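Local coordinates for protein-arginine-phosphatase (Geobacillus stearothermophilus, PDB 4PIC) that removes phosphate from phosphoarginine residues in proteins, probably counteracting the arginine kinase McsB, and has almost no activity on phosphotyrosine peptides, at residues I5-T10 with L80-G85; A36-A41 with S66-E71. All coordinates share one frame; numbering follows the deposited sequence.

Interaction 1: residues I5-T10 with L80-G85. With PO4 (phosphate ion), chain C.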
ATOM      1  N   ILE A   5      12.804 -16.851   1.251  1.00 12.66           N
ATOM      2  CA  ILE A   5      12.815 -15.642   0.444  1.00 12.61           C
ATOM      3  C   ILE A   5      11.387 -15.227   0.125  1.00 11.77           C
ATOM      4  O   ILE A   5      10.624 -16.000  -0.455  1.00 12.04           O
ATOM      5  CB  ILE A   5      13.542 -15.884  -0.886  1.00 11.06           C
ATOM      6  CG1 ILE A   5      14.946 -16.459  -0.642  1.00 11.73           C
ATOM      7  CG2 ILE A   5      13.599 -14.604  -1.707  1.00 12.24           C
ATOM      8  CD1 ILE A   5      15.832 -15.604   0.245  1.00 14.21           C
ATOM      9  N   LEU A   6      11.034 -14.003   0.508  1.00 10.43           N
ATOM     10  CA  LEU A   6       9.710 -13.444   0.275  1.00 11.39           C
ATOM     11  C   LEU A   6       9.812 -12.270  -0.692  1.00 10.29           C
ATOM     12  O   LEU A   6      10.426 -11.251  -0.382  1.00 11.64           O
ATOM     13  CB  LEU A   6       9.120 -12.968   1.604  1.00 11.24           C
ATOM     14  CG  LEU A   6       7.732 -12.343   1.497  1.00  9.76           C
ATOM     15  CD1 LEU A   6       6.718 -13.394   1.094  1.00 12.90           C
ATOM     16  CD2 LEU A   6       7.335 -11.677   2.808  1.00 12.71           C
ATOM     17  N   PHE A   7       9.234 -12.422  -1.879  1.00  9.73           N
ATOM     18  CA  PHE A   7       9.230 -11.326  -2.851  1.00 11.17           C
ATOM     19  C   PHE A   7       7.949 -10.522  -2.710  1.00  9.44           C
ATOM     20  O   PHE A   7       6.882 -11.098  -2.525  1.00 10.90           O
ATOM     21  CB  PHE A   7       9.318 -11.842  -4.285  1.00  9.92           C
ATOM     22  CG  PHE A   7      10.629 -12.488  -4.629  1.00 10.18           C
ATOM     23  CD1 PHE A   7      11.784 -11.725  -4.735  1.00 10.62           C
ATOM     24  CD2 PHE A   7      10.701 -13.846  -4.887  1.00 11.59           C
ATOM     25  CE1 PHE A   7      12.997 -12.318  -5.077  1.00 10.81           C
ATOM     26  CE2 PHE A   7      11.911 -14.442  -5.233  1.00 10.30           C
ATOM     27  CZ  PHE A   7      13.052 -13.674  -5.331  1.00 10.42           C
ATOM     28  N   VAL A   8       8.054  -9.201  -2.794  1.00  9.45           N
ATOM     29  CA  VAL A   8       6.904  -8.336  -2.520  1.00 10.16           C
ATOM     30  C   VAL A   8       6.699  -7.231  -3.567  1.00 10.01           C
ATOM     31  O   VAL A   8       7.643  -6.525  -3.915  1.00 10.36           O
ATOM     32  CB  VAL A   8       7.037  -7.679  -1.129  1.00 10.03           C
ATOM     33  CG1 VAL A   8       5.824  -6.779  -0.855  1.00  9.88           C
ATOM     34  CG2 VAL A   8       7.174  -8.730  -0.035  1.00 11.12           C
ATOM     35  N   CYS A   9       5.470  -7.093  -4.074  1.00  8.81           N
ATOM     36  CA  CYS A   9       5.053  -5.915  -4.839  1.00 11.61           C
ATOM     37  C   CYS A   9       3.726  -5.446  -4.263  1.00 10.91           C
ATOM     38  O   CYS A   9       3.477  -5.687  -3.097  1.00 10.44           O
ATOM     39  CB  CYS A   9       4.997  -6.166  -6.352  1.00 11.63           C
ATOM     40  SG  CYS A   9       3.876  -7.458  -6.925  1.00 11.14           S
ATOM     41  N   THR A  10       2.869  -4.791  -5.043  1.00 10.96           N
ATOM     42  CA  THR A  10       1.612  -4.303  -4.470  1.00 11.90           C
ATOM     43  C   THR A  10       0.493  -5.319  -4.614  1.00  9.32           C
ATOM     44  O   THR A  10      -0.092  -5.751  -3.608  1.00 10.37           O
ATOM     45  CB  THR A  10       1.183  -2.936  -5.036  1.00 11.81           C
ATOM     46  OG1 THR A  10       2.204  -1.977  -4.733  1.00 12.35           O
ATOM     47  CG2 THR A  10      -0.153  -2.475  -4.420  1.00 13.90           C
ATOM     48  N   LEU A  80      12.432  -9.361  -0.088  1.00 11.02           N
ATOM     49  CA  LEU A  80      13.037  -8.739  -1.253  1.00  8.87           C
ATOM     50  C   LEU A  80      11.964  -8.019  -2.052  1.00 10.93           C
ATOM     51  O   LEU A  80      11.138  -8.634  -2.742  1.00 10.88           O
ATOM     52  CB  LEU A  80      13.788  -9.778  -2.105  1.00  9.89           C
ATOM     53  CG  LEU A  80      14.916 -10.495  -1.358  1.00  9.82           C
ATOM     54  CD1 LEU A  80      15.642 -11.509  -2.261  1.00 12.64           C
ATOM     55  CD2 LEU A  80      15.904  -9.482  -0.802  1.00 11.72           C
ATOM     56  N   ALA A  81      11.977  -6.700  -1.928  1.00 10.61           N
ATOM     57  CA  ALA A  81      10.983  -5.849  -2.546  1.00 10.30           C
ATOM     58  C   ALA A  81      11.321  -5.588  -4.011  1.00 11.90           C
ATOM     59  O   ALA A  81      12.488  -5.531  -4.395  1.00 10.75           O
ATOM     60  CB  ALA A  81      10.883  -4.520  -1.783  1.00 11.93           C
HETATM   61  N   MSE A  82      10.294  -5.386  -4.826  1.00 10.05           N
HETATM   62  CA  MSE A  82      10.519  -5.105  -6.240  1.00 10.81           C
HETATM   63  C   MSE A  82      11.066  -3.697  -6.463  1.00 13.76           C
HETATM   64  O   MSE A  82      11.780  -3.448  -7.434  1.00 14.60           O
HETATM   65  CB  MSE A  82       9.231  -5.327  -7.058  1.00 11.07           C
HETATM   66  CG  MSE A  82       8.712  -6.779  -7.063  1.00 11.51           C
HETATM   67 SE   MSE A  82       9.887  -8.095  -7.877  1.00 15.34          SE
HETATM   68  CE  MSE A  82      11.024  -8.501  -6.379  1.00 12.23           C
ATOM     69  N   THR A  83      10.706  -2.771  -5.579  1.00 13.06           N
ATOM     70  CA  THR A  83      11.089  -1.366  -5.731  1.00 15.07           C
ATOM     71  C   THR A  83      11.440  -0.783  -4.372  1.00 14.18           C
ATOM     72  O   THR A  83      11.048  -1.334  -3.347  1.00 12.54           O
ATOM     73  CB  THR A  83       9.926  -0.514  -6.303  1.00 15.56           C
ATOM     74  OG1 THR A  83       8.891  -0.382  -5.316  1.00 14.36           O
ATOM     75  CG2 THR A  83       9.348  -1.128  -7.573  1.00 16.59           C
ATOM     76  N   SER A  84      12.132   0.352  -4.361  1.00 17.32           N
ATOM     77  CA  SER A  84      12.408   1.048  -3.106  1.00 16.71           C
ATOM     78  C   SER A  84      11.125   1.518  -2.414  1.00 16.27           C
ATOM     79  O   SER A  84      11.026   1.475  -1.180  1.00 16.69           O
ATOM     80  CB  SER A  84      13.382   2.212  -3.318  1.00 21.44           C
ATOM     81  OG  SER A  84      12.864   3.155  -4.232  1.00 28.57           O
ATOM     82  N   GLY A  85      10.139   1.939  -3.204  1.00 17.09           N
ATOM     83  CA  GLY A  85       8.847   2.336  -2.666  1.00 16.50           C
ATOM     84  C   GLY A  85       8.225   1.211  -1.870  1.00 14.29           C
ATOM     85  O   GLY A  85       7.706   1.420  -0.775  1.00 13.92           O
TER
HETATM   86  P   PO4 C 201       2.313  -3.470  -8.565  1.00 19.67           P
HETATM   87  O1  PO4 C 201       1.396  -4.553  -8.056  1.00 20.73           O
HETATM   88  O2  PO4 C 201       1.571  -2.157  -8.603  1.00 22.10           O
HETATM   89  O3  PO4 C 201       3.516  -3.362  -7.690  1.00 17.14           O
HETATM   90  O4  PO4 C 201       2.701  -3.828  -9.979  1.00 23.48           O

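Interaction 2: residues A36-A41 with S66-E71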
ATOM      1  N   ALA A  36       4.091 -12.057  -1.807  1.00 12.23           N
ATOM      2  CA  ALA A  36       2.890 -11.431  -1.288  1.00 12.08           C
ATOM      3  C   ALA A  36       2.854  -9.993  -1.757  1.00 11.90           C
ATOM      4  O   ALA A  36       3.841  -9.477  -2.295  1.00 11.16           O
ATOM      5  CB  ALA A  36       2.858 -11.518   0.220  1.00 13.73           C
ATOM      6  N   GLY A  37       1.698  -9.361  -1.584  1.00  9.84           N
ATOM      7  CA  GLY A  37       1.510  -7.985  -2.003  1.00 11.65           C
ATOM      8  C   GLY A  37       1.124  -7.065  -0.861  1.00 10.13           C
ATOM      9  O   GLY A  37       0.375  -7.449   0.039  1.00 10.89           O
ATOM     10  N   VAL A  38       1.666  -5.856  -0.879  1.00 10.04           N
ATOM     11  CA  VAL A  38       1.345  -4.860   0.142  1.00 10.17           C
ATOM     12  C   VAL A  38      -0.155  -4.519   0.203  1.00 11.05           C
ATOM     13  O   VAL A  38      -0.673  -4.200   1.263  1.00 11.88           O
ATOM     14  CB  VAL A  38       2.192  -3.587  -0.097  1.00 12.52           C
ATOM     15  CG1 VAL A  38       1.659  -2.412   0.683  1.00 16.79           C
ATOM     16  CG2 VAL A  38       3.664  -3.861   0.244  1.00 12.82           C
ATOM     17  N   PHE A  39      -0.853  -4.647  -0.918  1.00 10.70           N
ATOM     18  CA  PHE A  39      -2.276  -4.301  -0.972  1.00 10.46           C
ATOM     19  C   PHE A  39      -2.874  -5.184  -2.055  1.00 11.80           C
ATOM     20  O   PHE A  39      -2.998  -4.771  -3.214  1.00 13.32           O
ATOM     21  CB  PHE A  39      -2.425  -2.815  -1.310  1.00 12.63           C
ATOM     22  CG  PHE A  39      -3.797  -2.218  -1.034  1.00 12.45           C
ATOM     23  CD1 PHE A  39      -4.562  -2.611   0.058  1.00 10.46           C
ATOM     24  CD2 PHE A  39      -4.278  -1.221  -1.853  1.00 13.20           C
ATOM     25  CE1 PHE A  39      -5.793  -2.021   0.305  1.00 13.17           C
ATOM     26  CE2 PHE A  39      -5.498  -0.627  -1.612  1.00 12.46           C
ATOM     27  CZ  PHE A  39      -6.259  -1.039  -0.534  1.00 12.23           C
ATOM     28  N   ALA A  40      -3.223  -6.414  -1.680  1.00 11.61           N
ATOM     29  CA  ALA A  40      -3.558  -7.438  -2.663  1.00 11.91           C
ATOM     30  C   ALA A  40      -4.767  -8.249  -2.256  1.00 12.00           C
ATOM     31  O   ALA A  40      -5.013  -8.472  -1.061  1.00 14.84           O
ATOM     32  CB  ALA A  40      -2.351  -8.365  -2.856  1.00 12.90           C
ATOM     33  N   ALA A  41      -5.509  -8.700  -3.263  1.00 13.97           N
ATOM     34  CA  ALA A  41      -6.582  -9.662  -3.058  1.00 15.81           C
ATOM     35  C   ALA A  41      -5.999 -11.054  -2.814  1.00 16.56           C
ATOM     36  O   ALA A  41      -4.832 -11.325  -3.133  1.00 16.69           O
ATOM     37  CB  ALA A  41      -7.499  -9.680  -4.253  1.00 17.90           C
ATOM     38  N   SER A  66      -1.518 -13.267  -2.567  1.00 14.48           N
ATOM     39  CA  SER A  66      -1.654 -13.210  -1.116  1.00 17.74           C
ATOM     40  C   SER A  66      -1.403 -11.789  -0.639  1.00 15.33           C
ATOM     41  O   SER A  66      -0.480 -11.127  -1.108  1.00 14.10           O
ATOM     42  CB  SER A  66      -0.630 -14.120  -0.430  1.00 19.81           C
ATOM     43  OG  SER A  66      -0.621 -15.421  -0.977  1.00 24.42           O
ATOM     44  N   GLN A  67      -2.229 -11.327   0.293  1.00 14.59           N
ATOM     45  CA  GLN A  67      -1.941 -10.091   1.008  1.00 13.84           C
ATOM     46  C   GLN A  67      -0.795 -10.308   1.992  1.00 13.62           C
ATOM     47  O   GLN A  67      -0.820 -11.246   2.795  1.00 15.27           O
ATOM     48  CB  GLN A  67      -3.191  -9.617   1.757  1.00 14.36           C
ATOM     49  CG  GLN A  67      -2.952  -8.496   2.762  1.00 14.53           C
ATOM     50  CD  GLN A  67      -2.468  -7.213   2.115  1.00 11.85           C
ATOM     51  OE1 GLN A  67      -3.073  -6.721   1.159  1.00 13.79           O
ATOM     52  NE2 GLN A  67      -1.374  -6.662   2.644  1.00 11.47           N
ATOM     53  N   LEU A  68       0.204  -9.434   1.932  1.00 11.19           N
ATOM     54  CA  LEU A  68       1.321  -9.442   2.859  1.00 13.01           C
ATOM     55  C   LEU A  68       0.864  -9.204   4.291  1.00 15.68           C
ATOM     56  O   LEU A  68       0.215  -8.196   4.587  1.00 13.35           O
ATOM     57  CB  LEU A  68       2.341  -8.376   2.462  1.00 12.20           C
ATOM     58  CG  LEU A  68       3.539  -8.214   3.390  1.00 12.14           C
ATOM     59  CD1 LEU A  68       4.353  -9.502   3.428  1.00 13.73           C
ATOM     60  CD2 LEU A  68       4.410  -7.049   2.937  1.00 12.51           C
ATOM     61  N   LYS A  69       1.219 -10.132   5.170  1.00 15.25           N
ATOM     62  CA  LYS A  69       0.847 -10.047   6.575  1.00 18.26           C
ATOM     63  C   LYS A  69       2.048 -10.291   7.470  1.00 16.91           C
ATOM     64  O   LYS A  69       3.088 -10.763   7.009  1.00 16.63           O
ATOM     65  CB  LYS A  69      -0.269 -11.048   6.888  1.00 22.12           C
ATOM     66  CG  LYS A  69      -1.577 -10.750   6.176  1.00 23.72           C
ATOM     67  CD  LYS A  69      -2.755 -11.431   6.855  1.00 29.12           C
ATOM     68  CE  LYS A  69      -4.076 -10.800   6.439  1.00 33.51           C
ATOM     69  NZ  LYS A  69      -4.327 -10.937   4.976  1.00 32.34           N
ATOM     70  N   LYS A  70       1.892  -9.967   8.753  1.00 16.81           N
ATOM     71  CA  LYS A  70       2.911 -10.182   9.770  1.00 18.68           C
ATOM     72  C   LYS A  70       3.519 -11.582   9.681  1.00 18.66           C
ATOM     73  O   LYS A  70       4.729 -11.758   9.807  1.00 18.61           O
ATOM     74  CB  LYS A  70       2.282  -9.948  11.150  1.00 20.02           C
ATOM     75  CG  LYS A  70       3.135 -10.350  12.333  1.00 25.81           C
ATOM     76  CD  LYS A  70       4.359  -9.469  12.451  1.00 25.02           C
ATOM     77  CE  LYS A  70       5.086  -9.735  13.767  1.00 28.80           C
ATOM     78  NZ  LYS A  70       6.452  -9.146  13.776  1.00 26.49           N
ATOM     79  N   GLU A  71       2.670 -12.567   9.427  1.00 20.27           N
ATOM     80  CA  GLU A  71       3.096 -13.953   9.357  1.00 21.04           C
ATOM     81  C   GLU A  71       4.132 -14.192   8.253  1.00 19.16           C
ATOM     82  O   GLU A  71       5.051 -14.988   8.429  1.00 21.68           O
ATOM     83  CB  GLU A  71       1.882 -14.865   9.178  1.00 22.13           C
ATOM     84  CG  GLU A  71       0.991 -14.987  10.427  1.00 29.66           C
ATOM     85  CD  GLU A  71       0.384 -13.659  10.894  1.00 29.15           C
ATOM     86  OE1 GLU A  71      -0.113 -12.876  10.050  1.00 26.62           O
ATOM     87  OE2 GLU A  71       0.413 -13.396  12.118  1.00 34.88           O
TER

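Interaction 1: residues I5-T10 with L80-G85
Leu80 N donates to Leu6 O over 2.8 Å, and its N-H···O angle of 169° makes it the straightest of three backbone bonds across this parallel pair. Val8 N to Leu80 O (3.1 Å) and Met82 N to Val8 O (3.0 Å) continue the ladder. Leu80 O also takes a CA-H···O contact from Phe7. Beyond the last rung, Thr10 N donates to O3 of the phosphate ion at 3.1 Å. Thr10 is the second residue of the C(X)5R phosphate-binding loop, which begins with the nucleophile Cys9; Gly11 N and Arg15 NH2 also bind the ion.

Packing gathers round Phe7, which lies alongside Leu80, both side chains pointing the same way. Its CD1 meets Leu80 CB at 3.8 Å and the methyl CE of selenomethionine Met82 at 3.7 Å, a methyl carried there by a chain bent at chi2 and chi3. Ile5 CG2 sits over one ring face, offset toward the rim. An alanine in place of Phe7 would probably open a gap between Ile5, Leu80 and Met82 and let the Met82 methyl swing. Met82 CG also packs on Cys9 CB, at 3.8 Å.

Leu140 of helix 123-150 touches both Phe7 and Leu80, and Ala19 of helix 15-25 reaches Phe7. Val8 faces Ile90 of helix 84-93, while strand 31-37 pairs with the other edge of strand 3-9.

Interaction 2: residues A36-A41 with S66-E71
The side-chain amide of Gln67 joins three backbone groups. NE2 donates to Val38 O at 2.9 Å, and within its own segment to Leu68 O, also at 2.9 Å; both acceptors lie close to the amide plane, so its two hydrogens are used in different directions. The Val38 bond reaches its carbonyl from well above the carbonyl plane, 72° out of it. OE1 accepts from Ala40 N at 2.9 Å. With three bonds on two atoms, rotation of the amide is fixed. CG is anti to the backbone N (chi1 168°), and a bend at chi2 (64°) sets CD beside the carbonyls of Gly37 and Val38.

Two backbone bonds form a single bridge between Gly37 and Gln67. Gly37 N donates to Ser66 O at 2.8 Å, and Leu68 N to Gly37 O at 2.7 Å. Strand 31-37 is an outermost strand of the open parallel sheet of the low molecular weight phosphatase fold, and the bridge fastens the loop leading to helix 70-75 onto its C-terminal end. A CB on Gly37 would come within 2.8 Å of Ala40 CB, a clash that the absence of a side chain avoids where the chain turns.

The apolar contacts are few and centre on Leu68. Ala36 CB packs on Leu68 CB at 3.9 Å, and Val38 CG2 approaches Leu68 CD2 at 4.2 Å. Leu68 also reaches Leu6 and Val8 of strand 3-9 and Ile90 of helix 84-93, and Phe39 of the second subunit packs on both Val38 and Leu68.

Overall arrangement
Strand 3-9 connects the two contacts, whose centres are about 11 Å apart: it pairs with strand 78-81 in interaction 1 and with strand 31-37, which carries part of interaction 2, along its other edge. Where it runs out into the phosphate-binding loop, two probable hydrogen bonds join the contacts directly, Cys9 O to Val38 N at 2.9 Å and Thr10 O to Phe39 N at 3.0 Å. Val8 CG1 also packs on Ala36 O at 3.6 Å. Interaction 2 thus borders the active site through the carbonyls of the nucleophile and of the residue after it. Ser66 N is bonded to OD1 of Asn12, a probable substrate-binding residue, which ties segment 66-71 to the same loop.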